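PDB 3ACD: hypoxanthine-guanine phosphoribosyltransferase from Thermus thermophilus, which probably catalyses the transfer of the phosphoribosyl group from 5-phospho-alpha-D-ribose 1-diphosphate to hypoxanthine or guanine, forming IMP or GMP in purine salvage. Local coordinates for residues A18-R22 / Y146-E150; V101-V105 / A129-S133; Y155-L161 / L170-I176. The contacts are given in a common frame with arbitrary orientation. Residue numbers count along the deposited sequence, not the author numbering.

Contact 1: residues A18-R22 / Y146-E150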
loop_
_atom_site.group_PDB
_atom_site.type_symbol
_atom_site.label_atom_id
_atom_site.label_comp_id
_atom_site.label_asym_id
_atom_site.label_seq_id
_atom_site.Cartn_x
_atom_site.Cartn_y
_atom_site.Cartn_z
ATOM N N ALA A 18 14.119 -7.267 -10.796
ATOM C CA ALA A 18 14.170 -6.202 -11.793
ATOM C C ALA A 18 13.309 -5.029 -11.335
ATOM O O ALA A 18 13.678 -3.866 -11.509
ATOM C CB ALA A 18 13.675 -6.720 -13.138
ATOM N N ILE A 19 12.157 -5.342 -10.750
ATOM C CA ILE A 19 11.252 -4.308 -10.261
ATOM C C ILE A 19 11.894 -3.561 -9.097
ATOM O O ILE A 19 11.850 -2.331 -9.036
ATOM C CB ILE A 19 9.901 -4.906 -9.793
ATOM C CG1 ILE A 19 9.177 -5.550 -10.983
ATOM C CG2 ILE A 19 9.023 -3.805 -9.188
ATOM C CD1 ILE A 19 7.878 -6.246 -10.625
ATOM N N LYS A 20 12.498 -4.306 -8.175
ATOM C CA LYS A 20 13.138 -3.685 -7.020
ATOM C C LYS A 20 14.200 -2.676 -7.442
ATOM O O LYS A 20 14.237 -1.551 -6.939
ATOM C CB LYS A 20 13.772 -4.751 -6.121
ATOM C CG LYS A 20 14.473 -4.171 -4.896
ATOM C CD LYS A 20 15.085 -5.259 -4.019
ATOM C CE LYS A 20 15.835 -4.648 -2.838
ATOM N NZ LYS A 20 16.543 -5.674 -2.023
ATOM N N LYS A 21 15.063 -3.079 -8.370
ATOM C CA LYS A 21 16.122 -2.206 -8.855
ATOM C C LYS A 21 15.582 -0.955 -9.538
ATOM O O LYS A 21 16.072 0.145 -9.302
ATOM C CB LYS A 21 17.031 -2.960 -9.832
ATOM C CG LYS A 21 18.086 -3.832 -9.171
ATOM C CD LYS A 21 19.100 -2.984 -8.415
ATOM C CE LYS A 21 20.184 -3.840 -7.772
ATOM N NZ LYS A 21 20.971 -4.613 -8.774
ATOM N N ARG A 22 14.573 -1.121 -10.384
ATOM C CA ARG A 22 13.995 0.016 -11.091
ATOM C C ARG A 22 13.315 0.998 -10.138
ATOM O O ARG A 22 13.472 2.216 -10.264
ATOM C CB ARG A 22 12.995 -0.472 -12.142
ATOM C CG ARG A 22 12.439 0.636 -13.031
ATOM C CD ARG A 22 13.561 1.432 -13.687
ATOM N NE ARG A 22 13.053 2.544 -14.488
ATOM C CZ ARG A 22 13.728 3.663 -14.719
ATOM N NH1 ARG A 22 14.942 3.819 -14.208
ATOM N NH2 ARG A 22 13.188 4.632 -15.449
ATOM N N TYR A 146 8.290 9.685 -14.262
ATOM C CA TYR A 146 9.035 8.594 -13.651
ATOM C C TYR A 146 8.358 7.281 -14.024
ATOM O O TYR A 146 7.404 6.845 -13.377
ATOM C CB TYR A 146 9.060 8.787 -12.135
ATOM C CG TYR A 146 9.603 10.138 -11.743
ATOM C CD1 TYR A 146 10.965 10.424 -11.857
ATOM C CD2 TYR A 146 8.750 11.151 -11.308
ATOM C CE1 TYR A 146 11.461 11.690 -11.548
ATOM C CE2 TYR A 146 9.234 12.415 -10.998
ATOM C CZ TYR A 146 10.589 12.679 -11.120
ATOM O OH TYR A 146 11.061 13.930 -10.814
ATOM N N LEU A 147 8.864 6.659 -15.080
ATOM C CA LEU A 147 8.305 5.411 -15.574
ATOM C C LEU A 147 9.181 4.214 -15.254
ATOM O O LEU A 147 10.389 4.237 -15.476
ATOM C CB LEU A 147 8.107 5.495 -17.089
ATOM C CG LEU A 147 7.606 4.218 -17.765
ATOM C CD1 LEU A 147 6.222 3.863 -17.233
ATOM C CD2 LEU A 147 7.572 4.418 -19.280
ATOM N N GLY A 148 8.563 3.162 -14.733
ATOM C CA GLY A 148 9.322 1.970 -14.419
ATOM C C GLY A 148 9.709 1.247 -15.696
ATOM O O GLY A 148 10.893 1.137 -16.026
ATOM N N PHE A 149 8.707 0.778 -16.430
ATOM C CA PHE A 149 8.954 0.028 -17.660
ATOM C C PHE A 149 7.932 0.308 -18.757
ATOM O O PHE A 149 6.730 0.390 -18.494
ATOM C CB PHE A 149 8.900 -1.477 -17.369
ATOM C CG PHE A 149 9.805 -1.925 -16.259
ATOM C CD1 PHE A 149 11.118 -2.309 -16.522
ATOM C CD2 PHE A 149 9.338 -1.981 -14.948
ATOM C CE1 PHE A 149 11.953 -2.746 -15.490
ATOM C CE2 PHE A 149 10.164 -2.415 -13.912
ATOM C CZ PHE A 149 11.472 -2.799 -14.183
ATOM N N GLU A 150 8.407 0.445 -19.991
ATOM C CA GLU A 150 7.497 0.626 -21.112
ATOM C C GLU A 150 7.320 -0.787 -21.658
ATOM O O GLU A 150 8.305 -1.488 -21.897
ATOM C CB GLU A 150 8.101 1.529 -22.184
ATOM C CG GLU A 150 7.223 1.650 -23.416
ATOM C CD GLU A 150 7.811 2.570 -24.457
ATOM O OE1 GLU A 150 7.703 3.804 -24.295
ATOM O OE2 GLU A 150 8.398 2.053 -25.431
#

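Contact 2: residues V101-V105 / A129-S133. With IMP (inosinic acid), chain B.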
loop_
_atom_site.group_PDB
_atom_site.type_symbol
_atom_site.label_atom_id
_atom_site.label_comp_id
_atom_site.label_asym_id
_atom_site.label_seq_id
_atom_site.Cartn_x
_atom_site.Cartn_y
_atom_site.Cartn_z
ATOM N N VAL A 101 1.005 8.610 -8.161
ATOM C CA VAL A 101 1.630 7.297 -8.261
ATOM C C VAL A 101 0.601 6.312 -8.815
ATOM O O VAL A 101 -0.362 5.942 -8.135
ATOM C CB VAL A 101 2.145 6.815 -6.884
ATOM C CG1 VAL A 101 2.815 5.452 -7.024
ATOM C CG2 VAL A 101 3.135 7.832 -6.319
ATOM N N GLU A 102 0.824 5.900 -10.060
ATOM C CA GLU A 102 -0.064 4.990 -10.779
ATOM C C GLU A 102 0.549 3.620 -11.005
ATOM O O GLU A 102 1.764 3.467 -10.962
ATOM C CB GLU A 102 -0.416 5.601 -12.139
ATOM C CG GLU A 102 -1.618 6.515 -12.114
ATOM C CD GLU A 102 -2.915 5.743 -12.156
ATOM O OE1 GLU A 102 -2.930 4.581 -11.700
ATOM O OE2 GLU A 102 -3.920 6.301 -12.639
ATOM N N ASP A 103 -0.296 2.623 -11.255
ATOM C CA ASP A 103 0.201 1.279 -11.508
ATOM C C ASP A 103 0.608 1.131 -12.969
ATOM O O ASP A 103 1.767 0.837 -13.271
ATOM C CB ASP A 103 -0.841 0.207 -11.127
ATOM C CG ASP A 103 -2.217 0.431 -11.766
ATOM O OD1 ASP A 103 -2.450 1.467 -12.425
ATOM O OD2 ASP A 103 -3.085 -0.456 -11.593
ATOM N N ILE A 104 -0.335 1.363 -13.873
ATOM C CA ILE A 104 -0.056 1.239 -15.297
ATOM C C ILE A 104 -0.922 2.186 -16.120
ATOM O O ILE A 104 -2.114 2.332 -15.862
ATOM C CB ILE A 104 -0.283 -0.219 -15.771
ATOM C CG1 ILE A 104 -0.017 -0.346 -17.274
ATOM C CG2 ILE A 104 -1.704 -0.651 -15.455
ATOM C CD1 ILE A 104 -0.005 -1.794 -17.745
ATOM N N VAL A 105 -0.301 2.849 -17.090
ATOM C CA VAL A 105 -1.019 3.766 -17.964
ATOM C C VAL A 105 -1.314 2.992 -19.244
ATOM O O VAL A 105 -0.400 2.543 -19.942
ATOM C CB VAL A 105 -0.177 5.029 -18.275
ATOM C CG1 VAL A 105 -0.979 5.996 -19.157
ATOM C CG2 VAL A 105 0.221 5.716 -16.968
ATOM N N ALA A 129 4.361 9.348 -11.573
ATOM C CA ALA A 129 5.216 8.177 -11.430
ATOM C C ALA A 129 4.301 6.995 -11.732
ATOM O O ALA A 129 3.221 6.884 -11.155
ATOM C CB ALA A 129 5.760 8.076 -10.012
ATOM N N ALA A 130 4.723 6.132 -12.650
ATOM C CA ALA A 130 3.935 4.967 -13.029
ATOM C C ALA A 130 4.864 3.777 -13.199
ATOM O O ALA A 130 5.937 3.905 -13.781
ATOM C CB ALA A 130 3.192 5.238 -14.338
ATOM N N LEU A 131 4.463 2.618 -12.691
ATOM C CA LEU A 131 5.312 1.441 -12.822
ATOM C C LEU A 131 5.409 0.991 -14.277
ATOM O O LEU A 131 6.497 0.686 -14.759
ATOM C CB LEU A 131 4.776 0.282 -11.979
ATOM C CG LEU A 131 5.639 -0.986 -12.029
ATOM C CD1 LEU A 131 6.998 -0.721 -11.370
ATOM C CD2 LEU A 131 4.921 -2.116 -11.322
ATOM N N LEU A 132 4.275 0.976 -14.974
ATOM C CA LEU A 132 4.236 0.522 -16.361
ATOM C C LEU A 132 3.458 1.439 -17.296
ATOM O O LEU A 132 2.675 2.281 -16.858
ATOM C CB LEU A 132 3.596 -0.866 -16.428
ATOM C CG LEU A 132 4.146 -1.971 -15.523
ATOM C CD1 LEU A 132 3.157 -3.129 -15.485
ATOM C CD2 LEU A 132 5.505 -2.428 -16.026
ATOM N N SER A 133 3.677 1.253 -18.593
ATOM C CA SER A 133 2.980 2.025 -19.611
ATOM C C SER A 133 2.929 1.227 -20.908
ATOM O O SER A 133 3.934 0.647 -21.326
ATOM C CB SER A 133 3.678 3.362 -19.865
ATOM O OG SER A 133 2.990 4.095 -20.872
HETATM P P IMP B . -6.333 3.668 -18.567
HETATM O O1P IMP B . -6.776 3.036 -19.828
HETATM O O2P IMP B . -7.380 4.807 -18.148
HETATM O O3P IMP B . -4.872 4.315 -18.778
HETATM O "O5'" IMP B . -6.256 2.520 -17.426
HETATM C "C5'" IMP B . -6.546 2.870 -16.075
HETATM C "C4'" IMP B . -6.484 1.646 -15.159
HETATM O "O4'" IMP B . -6.754 0.421 -15.906
HETATM C "C3'" IMP B . -5.046 1.432 -14.634
HETATM O "O3'" IMP B . -4.753 2.284 -13.525
HETATM C "C2'" IMP B . -5.113 -0.046 -14.214
HETATM O "O2'" IMP B . -5.661 -0.189 -12.899
HETATM C "C1'" IMP B . -6.050 -0.664 -15.266
HETATM N N9 IMP B . -5.244 -1.433 -16.245
HETATM C C8 IMP B . -4.915 -1.068 -17.530
HETATM N N7 IMP B . -4.187 -1.998 -18.090
HETATM C C5 IMP B . -4.001 -3.002 -17.207
HETATM C C6 IMP B . -3.314 -4.259 -17.234
HETATM O O6 IMP B . -2.707 -4.619 -18.228
HETATM N N1 IMP B . -3.347 -5.045 -16.107
HETATM C C2 IMP B . -4.027 -4.644 -14.978
HETATM N N3 IMP B . -4.665 -3.494 -14.941
HETATM C C4 IMP B . -4.679 -2.651 -16.012
#

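Contact 3: residues Y155-L161 / L170-I176. With IMP (inosinic acid), chain B.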
loop_
_atom_site.group_PDB
_atom_site.type_symbol
_atom_site.label_atom_id
_atom_site.label_comp_id
_atom_site.label_asym_id
_atom_site.label_seq_id
_atom_site.Cartn_x
_atom_site.Cartn_y
_atom_site.Cartn_z
ATOM N N TYR A 155 -2.189 -7.825 -21.204
ATOM C CA TYR A 155 -2.823 -7.649 -19.904
ATOM C C TYR A 155 -1.871 -8.207 -18.861
ATOM O O TYR A 155 -1.612 -9.413 -18.827
ATOM C CB TYR A 155 -4.153 -8.394 -19.797
ATOM C CG TYR A 155 -4.878 -8.045 -18.512
ATOM C CD1 TYR A 155 -5.620 -6.871 -18.413
ATOM C CD2 TYR A 155 -4.737 -8.833 -17.368
ATOM C CE1 TYR A 155 -6.198 -6.480 -17.212
ATOM C CE2 TYR A 155 -5.313 -8.450 -16.154
ATOM C CZ TYR A 155 -6.040 -7.269 -16.086
ATOM O OH TYR A 155 -6.582 -6.850 -14.892
ATOM N N VAL A 156 -1.352 -7.328 -18.013
ATOM C CA VAL A 156 -0.417 -7.733 -16.978
ATOM C C VAL A 156 -1.078 -7.779 -15.603
ATOM O O VAL A 156 -2.147 -7.207 -15.388
ATOM C CB VAL A 156 0.792 -6.768 -16.914
ATOM C CG1 VAL A 156 1.532 -6.767 -18.248
ATOM C CG2 VAL A 156 0.321 -5.357 -16.572
ATOM N N TYR A 157 -0.437 -8.473 -14.672
ATOM C CA TYR A 157 -0.954 -8.562 -13.317
ATOM C C TYR A 157 0.174 -8.927 -12.362
ATOM O O TYR A 157 1.270 -9.287 -12.794
ATOM C CB TYR A 157 -2.114 -9.569 -13.242
ATOM C CG TYR A 157 -1.770 -10.989 -13.631
ATOM C CD1 TYR A 157 -1.406 -11.928 -12.666
ATOM C CD2 TYR A 157 -1.820 -11.398 -14.965
ATOM C CE1 TYR A 157 -1.104 -13.244 -13.021
ATOM C CE2 TYR A 157 -1.516 -12.709 -15.330
ATOM C CZ TYR A 157 -1.160 -13.626 -14.353
ATOM O OH TYR A 157 -0.855 -14.920 -14.713
ATOM N N GLY A 158 -0.099 -8.802 -11.068
ATOM C CA GLY A 158 0.903 -9.077 -10.057
ATOM C C GLY A 158 1.435 -7.756 -9.526
ATOM O O GLY A 158 1.155 -6.702 -10.098
ATOM N N TYR A 159 2.187 -7.804 -8.430
ATOM C CA TYR A 159 2.772 -6.602 -7.837
ATOM C C TYR A 159 1.711 -5.503 -7.665
ATOM O O TYR A 159 1.934 -4.346 -8.030
ATOM C CB TYR A 159 3.923 -6.099 -8.726
ATOM C CG TYR A 159 4.849 -5.090 -8.070
ATOM C CD1 TYR A 159 5.828 -5.494 -7.154
ATOM C CD2 TYR A 159 4.742 -3.731 -8.359
ATOM C CE1 TYR A 159 6.678 -4.558 -6.546
ATOM C CE2 TYR A 159 5.577 -2.794 -7.758
ATOM C CZ TYR A 159 6.542 -3.210 -6.854
ATOM O OH TYR A 159 7.350 -2.266 -6.255
ATOM N N GLY A 160 0.556 -5.876 -7.120
ATOM C CA GLY A 160 -0.509 -4.908 -6.901
ATOM C C GLY A 160 -1.609 -4.910 -7.948
ATOM O O GLY A 160 -2.766 -4.607 -7.643
ATOM N N LEU A 161 -1.255 -5.250 -9.184
ATOM C CA LEU A 161 -2.225 -5.280 -10.273
ATOM C C LEU A 161 -2.992 -6.594 -10.237
ATOM O O LEU A 161 -2.413 -7.661 -10.037
ATOM C CB LEU A 161 -1.519 -5.099 -11.622
ATOM C CG LEU A 161 -0.935 -3.703 -11.902
ATOM C CD1 LEU A 161 0.179 -3.394 -10.917
ATOM C CD2 LEU A 161 -0.399 -3.646 -13.330
ATOM N N LEU A 170 1.294 -11.372 -6.172
ATOM C CA LEU A 170 2.484 -11.910 -6.830
ATOM C C LEU A 170 3.587 -10.861 -6.685
ATOM O O LEU A 170 3.363 -9.676 -6.937
ATOM C CB LEU A 170 2.205 -12.186 -8.316
ATOM C CG LEU A 170 1.664 -13.568 -8.709
ATOM C CD1 LEU A 170 0.513 -13.978 -7.811
ATOM C CD2 LEU A 170 1.230 -13.535 -10.173
ATOM N N PRO A 171 4.790 -11.277 -6.262
ATOM C CA PRO A 171 5.893 -10.324 -6.094
ATOM C C PRO A 171 6.506 -9.828 -7.403
ATOM O O PRO A 171 7.361 -8.938 -7.403
ATOM C CB PRO A 171 6.887 -11.100 -5.233
ATOM C CG PRO A 171 6.678 -12.512 -5.682
ATOM C CD PRO A 171 5.172 -12.618 -5.782
ATOM N N PHE A 172 6.054 -10.396 -8.514
ATOM C CA PHE A 172 6.565 -10.019 -9.825
ATOM C C PHE A 172 5.436 -9.627 -10.770
ATOM O O PHE A 172 4.256 -9.800 -10.458
ATOM C CB PHE A 172 7.358 -11.188 -10.421
ATOM C CG PHE A 172 6.613 -12.497 -10.396
ATOM C CD1 PHE A 172 5.557 -12.735 -11.275
ATOM C CD2 PHE A 172 6.939 -13.477 -9.462
ATOM C CE1 PHE A 172 4.835 -13.930 -11.220
ATOM C CE2 PHE A 172 6.224 -14.675 -9.398
ATOM C CZ PHE A 172 5.169 -14.901 -10.278
ATOM N N ILE A 173 5.808 -9.083 -11.922
ATOM C CA ILE A 173 4.833 -8.697 -12.928
ATOM C C ILE A 173 4.815 -9.803 -13.975
ATOM O O ILE A 173 5.868 -10.230 -14.453
ATOM C CB ILE A 173 5.215 -7.354 -13.618
ATOM C CG1 ILE A 173 4.820 -6.172 -12.728
ATOM C CG2 ILE A 173 4.534 -7.245 -14.982
ATOM C CD1 ILE A 173 3.320 -6.010 -12.546
ATOM N N THR A 174 3.622 -10.279 -14.311
ATOM C CA THR A 174 3.480 -11.318 -15.320
ATOM C C THR A 174 2.292 -10.964 -16.212
ATOM O O THR A 174 1.719 -9.881 -16.083
ATOM C CB THR A 174 3.295 -12.716 -14.674
ATOM O OG1 THR A 174 3.241 -13.718 -15.698
ATOM C CG2 THR A 174 2.033 -12.769 -13.848
ATOM N N SER A 175 1.920 -11.862 -17.115
ATOM C CA SER A 175 0.817 -11.581 -18.022
ATOM C C SER A 175 0.212 -12.848 -18.603
ATOM O O SER A 175 0.746 -13.942 -18.428
ATOM C CB SER A 175 1.312 -10.701 -19.174
ATOM O OG SER A 175 2.368 -11.348 -19.877
ATOM N N ILE A 176 -0.907 -12.680 -19.300
ATOM C CA ILE A 176 -1.594 -13.793 -19.944
ATOM C C ILE A 176 -1.527 -13.559 -21.445
ATOM O O ILE A 176 -1.114 -12.490 -21.896
ATOM C CB ILE A 176 -3.082 -13.865 -19.538
ATOM C CG1 ILE A 176 -3.777 -12.548 -19.899
ATOM C CG2 ILE A 176 -3.207 -14.161 -18.052
ATOM C CD1 ILE A 176 -5.266 -12.528 -19.607
HETATM P P IMP B . -6.333 3.668 -18.567
HETATM O O1P IMP B . -6.776 3.036 -19.828
HETATM O O2P IMP B . -7.380 4.807 -18.148
HETATM O O3P IMP B . -4.872 4.315 -18.778
HETATM O "O5'" IMP B . -6.256 2.520 -17.426
HETATM C "C5'" IMP B . -6.546 2.870 -16.075
HETATM C "C4'" IMP B . -6.484 1.646 -15.159
HETATM O "O4'" IMP B . -6.754 0.421 -15.906
HETATM C "C3'" IMP B . -5.046 1.432 -14.634
HETATM O "O3'" IMP B . -4.753 2.284 -13.525
HETATM C "C2'" IMP B . -5.113 -0.046 -14.214
HETATM O "O2'" IMP B . -5.661 -0.189 -12.899
HETATM C "C1'" IMP B . -6.050 -0.664 -15.266
HETATM N N9 IMP B . -5.244 -1.433 -16.245
HETATM C C8 IMP B . -4.915 -1.068 -17.530
HETATM N N7 IMP B . -4.187 -1.998 -18.090
HETATM C C5 IMP B . -4.001 -3.002 -17.207
HETATM C C6 IMP B . -3.314 -4.259 -17.234
HETATM O O6 IMP B . -2.707 -4.619 -18.228
HETATM N N1 IMP B . -3.347 -5.045 -16.107
HETATM C C2 IMP B . -4.027 -4.644 -14.978
HETATM N N3 IMP B . -4.665 -3.494 -14.941
HETATM C C4 IMP B . -4.679 -2.651 -16.012
HETATM O O HOH W 1 -2.332 -10.283 -23.042
#

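Contact 1: residues A18-R22 / Y146-E150
The aliphatic part of Arg-22 lies over one face of the Phe-149 ring. Arg-22 CG is 4.1 Å from the ring centroid and 26° off the ring normal, a CH-pi contact, while Arg-22 CB comes to 3.4 Å from Phe-149 CZ. The edge of the same ring meets the preceding turn of the helix: Ala-18 O, which also accepts the helical hydrogen bond from Arg-22 N at 3.1 Å, is 3.6 Å from Phe-149 CZ. Ile-19 adds a looser apolar contact, CG1 to Phe-149 CE2 at 4.4 Å. The ring therefore fits against successive turns of helix 16-33 where that helix covers strand 146-150 of the Rossmann-like parallel sheet found in type I phosphoribosyltransferases. Beyond the ring, the guanidinium of Arg-22 reaches the backbone at the corner of the strand. Arg-22 NE donates to Gly-148 O at 3.0 Å and Arg-22 NH2 to Leu-147 O at 2.8 Å, with a weak further bond from Arg-22 NE to Leu-147 O at 3.3 Å. Both acceptors lie near the guanidinium plane. Two consecutive carbonyls can serve one side chain because Gly-148 leaves the extended conformation (phi/psi -73/-64°), so that the usual reversal of carbonyl direction along a strand is lost. Here Arg-22 CA and Gly-148 CA are 6.1 Å apart, and a CB on Gly-148 would be crowded by Phe-149 CD2. The remaining guanidinium nitrogen, Arg-22 NH1, forms a salt bridge with Glu-25 one turn along the helix. On the sheet side, Phe-149 packs on Leu-132 and Gly-148 is hydrogen-bonded through its backbone to Ala-130.

Contact 2: residues V101-V105 / A129-S133
Two parallel strands turn a corner at the same level, Asp-103 opposite Leu-131, and keep their register through it. Both residues have helix-like backbone angles (-83/-58° and -68/-44°). Before the corner Glu-102 N donates to Ala-129 O at 2.8 Å. At the corner Leu-131 N makes a weak bond to Glu-102 O at 3.3 Å and Leu-132 N a firmer one to Asp-103 O at 3.0 Å; beyond it Val-105 N donates to Leu-132 O, also at 3.0 Å. Strand 97-102, helix 109-119 and strand 125-130 form a beta-alpha-beta crossover of the Rossmann-like sheet, and the corner falls where the first strand runs into the phosphoribosyl-binding loop characteristic of this family. The CA-to-CB bond of Asp-103 points away from the partner strand, and its carboxylate binds the ribose of the nucleotide: Asp-103 OD1 accepts from IMP O3' at 2.7 Å and Asp-103 OD2 from IMP O2' at 2.9 Å. Asp-103 OD1 also takes Ile-104 N at 2.6 Å, which ties the carboxylate to its own backbone. Past the corner Ile-104 CG1 packs on Leu-132 CB at 3.7 Å, and on the opposite face Val-105 CG2 meets Ala-130 CB at 4.0 Å.

Contact 3: residues Y155-L161 / L170-I176
The ring of Tyr-157 is wedged among three side chains of 170-176. Thr-174 CG2 sits over its face, 3.5 Å from the ring centroid in a CH-pi contact, while Leu-170 CD2 is 3.7 Å from Tyr-157 CE1 and Ile-176 CG2 is 3.5 Å from Tyr-157 CE2. A second apolar group forms around Ile-173, whose CD1 reaches Tyr-159 CB at 3.9 Å and whose CG2 reaches Val-156 CB at 4.2 Å. Between them runs a short antiparallel ladder. Tyr-157 and Thr-174 are a hydrogen-bonded pair, in which Tyr-157 N donates to Thr-174 O at 2.9 Å and Thr-174 N to Tyr-157 O at 3.0 Å, and Val-156 and Ser-175 are a non-hydrogen-bonded one. The chain then enters a type I' turn from Gly-158 to Leu-161, and Tyr-159 N donates to Leu-170 O at 2.7 Å. Gly-158 (phi/psi 103/168°) leaves no room for a side chain: a CB would clash with Phe-172 O. At the other end a water bridges Tyr-155 N and Ile-176 O. This ladder belongs to the hood that covers the base in phosphoribosyltransferases, and its polar edge reads the purine: Val-156 N donates to IMP O6 at 3.0 Å and Val-156 O accepts from IMP N1 at 2.6 Å, with the Tyr-155 ring facing N1. The hood rests on the core through Val-156 and Leu-161, which touch Ile-104 of strand 104-105. Tyr-159 fits between helices 16-33 and 49-56, against Ile-19 and Phe-51, and also packs on Arg-57 of the second subunit.

Contacts 1 and 2 meet in one parallel sheet, where strand 146-150 is the neighbour of strands 125-130 and 132-133; their centres are 10 Å apart. Phe-149 N lies 2.8 Å from Leu-131 O, and Tyr-146 O lies 2.9 Å from Ala-130 N, both probable hydrogen bonds. Contact 3 lies 13 Å from each of them, centre to centre, and touches both by packing: Ile-19 CG2 is 3.5 Å from Tyr-159 CZ, and Leu-131 CD2 is 3.4 Å from Tyr-159 CD2. Contacts 2 and 3 share IMP, one holding the ribose and the other the base, and they meet beside it where Ile-104 CD1 is 3.8 Å from Val-156 CG2. Contact 1 stands back, its Leu-147 side chain about 11 Å from the nucleotide.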